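PDB 5UXD: macrolide 2'-phosphotransferase MphH from Brachybacterium faecium, which probably transfers a phosphate group from a nucleotide to the 2'-hydroxyl of macrolide antibiotics, and is seen here binding azithromycin. Local coordinates for residues V120-L125 / M230-S235; G155-D160 / T264-A269. One frame throughout, in Å; residues are numbered along the deposited sequence. Where two conformers were deposited one is given.

Interaction 1: V120-L125 / M230-S235; sequences VYARSL and MFHQVS. With ZIT (azithromycin), chain C.
Helix 230-235 runs nearly antiparallel to the helical segment 120-125, their short axes at 157° and 11.7 Å apart where they come closest; Ala-122 and His-232 are the nearest pair of CA atoms, 8.0 Å apart. That is a wide spacing for two helices, and a single side chain, His-232, spans it. With CG anti to its backbone N (chi1 -164°), the imidazole reaches over to the first helix and is met there by three residues. Ala-122 CB lies 3.7 Å from His-232 CE1 and almost as near NE2, so the far end of the ring lies against the alanine methyl, with Ala-122 CA 3.9 Å from His-232 NE2. Leu-125 sends one branch back past the histidine: Leu-125 CD2 lies 3.5 Å from His-232 CB and also touches CG and CD2 of the imidazole, approaching it obliquely. Tyr-121 adds a looser contact, its CD2 4.1 Å from His-232 CD2, the histidine carbon meeting the edge of the phenol ring close to its plane while the two side chains run alongside in opposite senses. The contact is van der Waals packing, without a hydrogen bond between the two segments, and all four residues are buried; Phe-241 of helix 238-250 also packs on His-232. One residue back, Phe-231 turns its ring to the antibiotic, its CE1 3.5 Å from azithromycin C17. The arrangement is antiparallel helix packing in the helical part of an aminoglycoside-phosphotransferase-type, protein-kinase-like fold, where helix 230-235 both packs on helix 119-133 and contributes to the macrolide pocket.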
loop_
_atom_site.group_PDB
_atom_site.type_symbol
_atom_site.label_atom_id
_atom_site.label_comp_id
_atom_site.label_asym_id
_atom_site.label_seq_id
_atom_site.Cartn_x
_atom_site.Cartn_y
_atom_site.Cartn_z
ATOM N N VAL A 120 -4.084 -18.961 -9.431
ATOM C CA VAL A 120 -2.871 -19.067 -8.618
ATOM C C VAL A 120 -2.670 -17.799 -7.799
ATOM O O VAL A 120 -2.433 -17.859 -6.586
ATOM C CB VAL A 120 -1.651 -19.376 -9.504
ATOM C CG1 VAL A 120 -0.370 -19.245 -8.703
ATOM C CG2 VAL A 120 -1.761 -20.787 -10.069
ATOM N N TYR A 121 -2.778 -16.628 -8.442
ATOM C CA TYR A 121 -2.636 -15.365 -7.716
ATOM C C TYR A 121 -3.743 -15.191 -6.682
ATOM O O TYR A 121 -3.496 -14.704 -5.569
ATOM C CB TYR A 121 -2.641 -14.182 -8.689
ATOM C CG TYR A 121 -2.348 -12.858 -8.011
ATOM C CD1 TYR A 121 -1.039 -12.438 -7.818
ATOM C CD2 TYR A 121 -3.384 -12.034 -7.554
ATOM C CE1 TYR A 121 -0.754 -11.237 -7.199
ATOM C CE2 TYR A 121 -3.109 -10.831 -6.926
ATOM C CZ TYR A 121 -1.784 -10.439 -6.759
ATOM O OH TYR A 121 -1.485 -9.246 -6.146
ATOM N N ALA A 122 -4.975 -15.542 -7.049
ATOM C CA ALA A 122 -6.095 -15.443 -6.115
ATOM C C ALA A 122 -5.823 -16.248 -4.848
ATOM O O ALA A 122 -6.005 -15.742 -3.731
ATOM C CB ALA A 122 -7.392 -15.913 -6.789
ATOM N N ARG A 123 -5.364 -17.501 -4.996
ATOM C CA ARG A 123 -5.090 -18.288 -3.791
ATOM C C ARG A 123 -3.887 -17.757 -3.023
ATOM O O ARG A 123 -3.884 -17.769 -1.784
ATOM C CB ARG A 123 -4.877 -19.770 -4.130
ATOM C CG ARG A 123 -6.116 -20.438 -4.661
ATOM C CD ARG A 123 -5.894 -21.902 -4.967
ATOM N NE ARG A 123 -5.663 -22.100 -6.392
ATOM C CZ ARG A 123 -4.497 -22.459 -6.915
ATOM N NH1 ARG A 123 -3.449 -22.688 -6.130
ATOM N NH2 ARG A 123 -4.387 -22.620 -8.223
ATOM N N SER A 124 -2.855 -17.282 -3.724
ATOM C CA SER A 124 -1.701 -16.712 -3.042
ATOM C C SER A 124 -2.091 -15.469 -2.253
ATOM O O SER A 124 -1.707 -15.313 -1.087
ATOM C CB SER A 124 -0.608 -16.394 -4.066
ATOM O OG SER A 124 0.490 -15.752 -3.454
ATOM N N LEU A 125 -2.880 -14.587 -2.866
ATOM C CA LEU A 125 -3.314 -13.367 -2.192
ATOM C C LEU A 125 -4.141 -13.678 -0.948
ATOM O O LEU A 125 -3.897 -13.124 0.131
ATOM C CB LEU A 125 -4.108 -12.488 -3.160
ATOM C CG LEU A 125 -4.667 -11.236 -2.476
ATOM C CD1 LEU A 125 -3.521 -10.310 -2.091
ATOM C CD2 LEU A 125 -5.651 -10.506 -3.373
ATOM N N MET A 230 -10.076 -5.546 -1.345
ATOM C CA MET A 230 -10.811 -4.709 -2.370
ATOM C C MET A 230 -10.236 -4.494 -3.809
ATOM O O MET A 230 -10.905 -4.552 -4.900
ATOM C CB MET A 230 -11.100 -3.337 -1.780
ATOM C CG MET A 230 -9.865 -2.507 -1.571
ATOM S SD MET A 230 -10.298 -0.899 -0.908
ATOM C CE MET A 230 -11.584 -0.423 -2.038
ATOM N N PHE A 231 -8.903 -4.427 -3.868
ATOM C CA PHE A 231 -8.336 -4.236 -5.201
ATOM C C PHE A 231 -8.493 -5.493 -6.051
ATOM O O PHE A 231 -8.758 -5.406 -7.259
ATOM C CB PHE A 231 -6.864 -3.787 -5.099
ATOM C CG PHE A 231 -6.687 -2.488 -4.322
ATOM C CD1 PHE A 231 -7.094 -1.283 -4.863
ATOM C CD2 PHE A 231 -6.177 -2.493 -3.024
ATOM C CE1 PHE A 231 -6.965 -0.095 -4.141
ATOM C CE2 PHE A 231 -6.047 -1.308 -2.301
ATOM C CZ PHE A 231 -6.443 -0.114 -2.864
ATOM N N HIS A 232 -8.362 -6.671 -5.434
ATOM C CA HIS A 232 -8.672 -7.915 -6.131
ATOM C C HIS A 232 -10.154 -7.989 -6.496
ATOM O O HIS A 232 -10.508 -8.406 -7.604
ATOM C CB HIS A 232 -8.263 -9.106 -5.264
ATOM C CG HIS A 232 -8.179 -10.407 -6.006
ATOM N ND1 HIS A 232 -9.095 -11.418 -5.834
ATOM C CD2 HIS A 232 -7.300 -10.851 -6.936
ATOM C CE1 HIS A 232 -8.781 -12.438 -6.614
ATOM N NE2 HIS A 232 -7.698 -12.119 -7.301
ATOM N N GLN A 233 -11.034 -7.572 -5.580
ATOM C CA GLN A 233 -12.461 -7.681 -5.839
ATOM C C GLN A 233 -12.878 -6.848 -7.042
ATOM O O GLN A 233 -13.720 -7.286 -7.842
ATOM C CB GLN A 233 -13.270 -7.276 -4.604
ATOM C CG GLN A 233 -14.740 -7.723 -4.666
ATOM C CD GLN A 233 -15.628 -6.725 -5.418
ATOM O OE1 GLN A 233 -15.393 -5.519 -5.366
ATOM N NE2 GLN A 233 -16.653 -7.223 -6.105
ATOM N N VAL A 234 -12.303 -5.652 -7.198
ATOM C CA VAL A 234 -12.750 -4.802 -8.296
ATOM C C VAL A 234 -12.134 -5.206 -9.636
ATOM O O VAL A 234 -12.680 -4.843 -10.690
ATOM C CB VAL A 234 -12.489 -3.319 -7.973
ATOM C CG1 VAL A 234 -13.332 -2.864 -6.769
ATOM C CG2 VAL A 234 -11.023 -3.086 -7.720
ATOM N N SER A 235 -11.037 -5.980 -9.648
ATOM C CA SER A 235 -10.340 -6.282 -10.895
ATOM C C SER A 235 -10.507 -7.715 -11.382
ATOM O O SER A 235 -10.364 -7.961 -12.586
ATOM C CB SER A 235 -8.834 -5.977 -10.764
ATOM O OG SER A 235 -8.172 -6.876 -9.882
HETATM C C1 ZIT C . -5.292 3.134 -7.397
HETATM C C2 ZIT C . -4.684 3.664 -6.054
HETATM C C3 ZIT C . -4.945 5.151 -6.051
HETATM C C4 ZIT C . -3.638 5.789 -6.589
HETATM C C5 ZIT C . -3.711 7.326 -6.620
HETATM C C6 ZIT C . -3.799 7.770 -8.056
HETATM C C7 ZIT C . -2.400 7.800 -8.712
HETATM C C8 ZIT C . -2.532 8.270 -10.198
HETATM C C9 ZIT C . -2.324 7.081 -11.178
HETATM N N10 ZIT C . -3.636 6.257 -11.321
HETATM C C11 ZIT C . -3.423 4.849 -11.602
HETATM C C12 ZIT C . -4.476 4.018 -10.850
HETATM C C13 ZIT C . -4.198 2.516 -10.740
HETATM C C14 ZIT C . -4.999 1.954 -9.566
HETATM C C15 ZIT C . -5.004 0.439 -9.635
HETATM C C16 ZIT C . -5.616 -0.159 -8.329
HETATM C C17 ZIT C . -5.221 2.881 -4.895
HETATM C C18 ZIT C . -2.479 5.286 -5.766
HETATM C C19 ZIT C . -4.446 9.160 -8.106
HETATM C C20 ZIT C . -1.565 9.321 -10.464
HETATM C C21 ZIT C . -4.527 6.912 -12.290
HETATM C C22 ZIT C . -3.470 4.572 -13.092
HETATM C C23 ZIT C . -2.710 2.217 -10.504
HETATM O O1 ZIT C . -6.447 3.390 -7.683
HETATM O O6 ZIT C . -4.612 6.874 -8.800
HETATM O O12 ZIT C . -5.746 4.179 -11.436
HETATM O O13 ZIT C . -4.628 1.869 -11.956
HETATM O O14 ZIT C . -4.396 2.336 -8.315
HETATM C C1A ZIT C . -2.760 8.525 -4.774
HETATM C C2A ZIT C . -1.451 8.877 -4.100
HETATM C C3A ZIT C . -1.720 9.380 -2.727
HETATM C C4A ZIT C . -2.658 10.518 -2.763
HETATM C C5A ZIT C . -3.896 10.283 -3.638
HETATM C C6A ZIT C . -4.646 11.528 -3.877
HETATM C C7A ZIT C . 0.181 10.883 -2.744
HETATM C C8A ZIT C . -0.613 10.082 -0.655
HETATM O O1A ZIT C . -2.555 7.898 -6.012
HETATM O O2A ZIT C . -0.576 7.748 -4.042
HETATM N N3A ZIT C . -0.425 9.761 -2.077
HETATM O O5A ZIT C . -3.574 9.731 -4.961
HETATM C C1B ZIT C . -6.760 5.759 -4.590
HETATM C C2B ZIT C . -7.106 5.543 -3.139
HETATM C C3B ZIT C . -6.853 6.737 -2.291
HETATM C C4B ZIT C . -7.503 7.938 -2.867
HETATM C C5B ZIT C . -7.029 8.167 -4.276
HETATM C C6B ZIT C . -7.693 9.414 -4.780
HETATM C C7B ZIT C . -7.413 6.450 -0.842
HETATM C C8B ZIT C . -4.696 6.351 -1.253
HETATM O O1B ZIT C . -5.351 5.688 -4.764
HETATM O O3B ZIT C . -5.438 7.015 -2.249
HETATM O O4B ZIT C . -7.084 9.105 -2.126
HETATM O O5B ZIT C . -7.301 7.027 -5.171
#

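Interaction 2: G155-D160 / T264-A269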
loop_
_atom_site.group_PDB
_atom_site.type_symbol
_atom_site.label_atom_id
_atom_site.label_comp_id
_atom_site.label_asym_id
_atom_site.label_seq_id
_atom_site.Cartn_x
_atom_site.Cartn_y
_atom_site.Cartn_z
ATOM N N GLY A 155 -17.441 5.196 11.389
ATOM C CA GLY A 155 -17.568 6.598 11.744
ATOM C C GLY A 155 -16.592 7.487 11.001
ATOM O O GLY A 155 -16.904 8.647 10.700
ATOM N N ALA A 156 -15.394 6.969 10.715
ATOM C CA ALA A 156 -14.413 7.735 9.957
ATOM C C ALA A 156 -14.910 8.008 8.545
ATOM O O ALA A 156 -14.785 9.129 8.038
ATOM C CB ALA A 156 -13.080 6.990 9.910
ATOM N N TRP A 157 -15.505 7.005 7.900
ATOM C CA TRP A 157 -16.054 7.250 6.573
ATOM C C TRP A 157 -17.208 8.246 6.625
ATOM O O TRP A 157 -17.356 9.079 5.726
ATOM C CB TRP A 157 -16.499 5.931 5.949
ATOM C CG TRP A 157 -15.384 5.140 5.353
ATOM C CD1 TRP A 157 -14.796 4.015 5.878
ATOM C CD2 TRP A 157 -14.740 5.380 4.098
ATOM N NE1 TRP A 157 -13.812 3.564 5.034
ATOM C CE2 TRP A 157 -13.767 4.373 3.927
ATOM C CE3 TRP A 157 -14.886 6.351 3.105
ATOM C CZ2 TRP A 157 -12.938 4.314 2.804
ATOM C CZ3 TRP A 157 -14.061 6.293 1.989
ATOM C CH2 TRP A 157 -13.105 5.281 1.847
ATOM N N ARG A 158 -18.047 8.178 7.668
ATOM C CA ARG A 158 -19.132 9.149 7.790
ATOM C C ARG A 158 -18.587 10.557 7.998
ATOM O O ARG A 158 -19.061 11.517 7.372
ATOM C CB ARG A 158 -20.069 8.757 8.940
ATOM C CG ARG A 158 -20.985 7.605 8.580
ATOM C CD ARG A 158 -21.684 7.070 9.802
ATOM N NE ARG A 158 -22.805 6.191 9.470
ATOM C CZ ARG A 158 -23.190 5.158 10.214
ATOM N NH1 ARG A 158 -22.550 4.858 11.338
ATOM N NH2 ARG A 158 -24.229 4.422 9.844
ATOM N N GLN A 159 -17.591 10.701 8.869
ATOM C CA GLN A 159 -16.950 11.985 9.123
ATOM C C GLN A 159 -16.271 12.511 7.866
ATOM O O GLN A 159 -16.306 13.717 7.592
ATOM C CB GLN A 159 -15.947 11.842 10.264
ATOM C CG GLN A 159 -15.101 13.062 10.511
ATOM C CD GLN A 159 -14.618 13.139 11.945
ATOM O OE1 GLN A 159 -13.432 12.962 12.224
ATOM N NE2 GLN A 159 -15.540 13.392 12.866
ATOM N N ASP A 160 -15.601 11.601 7.153
ATOM C CA ASP A 160 -14.866 11.970 5.948
ATOM C C ASP A 160 -15.802 12.531 4.891
ATOM O O ASP A 160 -15.499 13.543 4.250
ATOM C CB ASP A 160 -14.111 10.759 5.399
ATOM C CG ASP A 160 -12.897 10.369 6.252
ATOM O OD1 ASP A 160 -12.544 11.112 7.187
ATOM O OD2 ASP A 160 -12.294 9.309 5.976
ATOM N N THR A 264 -16.577 -2.969 -3.583
ATOM C CA THR A 264 -16.857 -2.153 -4.762
ATOM C C THR A 264 -17.371 -0.769 -4.371
ATOM O O THR A 264 -17.017 0.232 -5.004
ATOM C CB THR A 264 -17.853 -2.880 -5.674
ATOM O OG1 THR A 264 -17.138 -3.848 -6.452
ATOM C CG2 THR A 264 -18.562 -1.898 -6.635
ATOM N N GLU A 265 -18.222 -0.688 -3.340
ATOM C CA GLU A 265 -18.677 0.625 -2.890
ATOM C C GLU A 265 -17.511 1.449 -2.372
ATOM O O GLU A 265 -17.404 2.647 -2.656
ATOM C CB GLU A 265 -19.742 0.482 -1.795
ATOM C CG GLU A 265 -21.041 -0.125 -2.302
ATOM C CD GLU A 265 -21.454 0.467 -3.628
ATOM O OE1 GLU A 265 -21.952 1.618 -3.640
ATOM O OE2 GLU A 265 -21.268 -0.214 -4.654
ATOM N N MET A 266 -16.643 0.812 -1.604
ATOM C CA MET A 266 -15.496 1.496 -1.037
ATOM C C MET A 266 -14.561 2.031 -2.116
ATOM O O MET A 266 -14.051 3.132 -2.008
ATOM C CB MET A 266 -14.753 0.588 -0.061
ATOM C CG MET A 266 -13.659 1.295 0.712
ATOM S SD MET A 266 -13.267 0.471 2.265
ATOM C CE MET A 266 -13.102 -1.221 1.720
ATOM N N PHE A 267 -14.337 1.229 -3.147
ATOM C CA PHE A 267 -13.484 1.653 -4.257
ATOM C C PHE A 267 -14.087 2.854 -4.964
ATOM O O PHE A 267 -13.365 3.761 -5.400
ATOM C CB PHE A 267 -13.295 0.487 -5.225
ATOM C CG PHE A 267 -12.241 0.712 -6.261
ATOM C CD1 PHE A 267 -10.920 0.414 -5.996
ATOM C CD2 PHE A 267 -12.582 1.183 -7.515
ATOM C CE1 PHE A 267 -9.935 0.605 -6.964
ATOM C CE2 PHE A 267 -11.603 1.375 -8.492
ATOM C CZ PHE A 267 -10.284 1.083 -8.206
ATOM N N SER A 268 -15.421 2.896 -5.056
ATOM C CA SER A 268 -16.093 4.017 -5.694
ATOM C C SER A 268 -15.967 5.305 -4.895
ATOM O O SER A 268 -16.211 6.386 -5.440
ATOM C CB SER A 268 -17.580 3.677 -5.912
ATOM O OG SER A 268 -18.360 4.016 -4.772
ATOM N N ALA A 269 -15.613 5.214 -3.617
ATOM C CA ALA A 269 -15.484 6.379 -2.754
ATOM C C ALA A 269 -14.064 6.931 -2.749
ATOM O O ALA A 269 -13.735 7.790 -1.919
ATOM C CB ALA A 269 -15.936 6.021 -1.336
#
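Trp-157 carries the whole contact from helix 150-167: its indole is pushed against Met-266 and Ala-269, toward the end of helix 259-268. The backbones stay well apart, with the CA atoms of Trp-157 and Ala-269 at 9.4 Å, and the large ring bridges the interval. Packing is tight along its six-membered ring. Met-266 CG lies 3.7 Å from Trp-157 CZ2, and Ala-269 CB is 3.8 Å from Trp-157 CZ3, so the two carbons flanking CH2 are each in contact. The methionine chain lies roughly perpendicular to the tryptophan side chain. Its sulfur sits obliquely to the pyrrole ring, with Met-266 SD 4.9 Å from the centroid of that ring in Trp-157 and 57° off its normal. Trp-181 adds an edge-to-face contact with the same indole, and Trp-188 meets it too. The other side is looser: Arg-158 and Gln-159 are exposed on helix 150-167 and take no part. Beyond the indole lie two polar ties, a salt bridge from Glu-265 to Arg-177 of helix 172-183 and a bond from Ser-268 OG back to Glu-265 O at 2.7 Å. This is a Met-aromatic contact inside a tryptophan-rich cluster, joining helices 150-167 and 259-268 in the helical part of this kinase-like fold; though not itself in an annotated site, it lies beside the macrolide pocket, the Trp-157 side chain about 6 Å from bound azithromycin.

Overall arrangement
From the N terminus, the chain first builds the strand-rich part and then enters helix 119-133, which opens interaction 1. Helix 150-167 opens interaction 2 before the first is closed; helix 230-235 then closes interaction 1 across 104 intervening residues, and helix 259-268 closes interaction 2 across 103. The two loops therefore cross, neither nesting in the other. Their centres lie 21 Å apart, yet their closing helices touch directly: Gln-233 OE1 and Thr-264 OG1 make a probable hydrogen bond at 2.6 Å, and Val-234 packs on Phe-267, as does Met-230 in the conformer given. Helix 119-133 is thereby linked through helices 230-235 and 259-268 to helix 150-167.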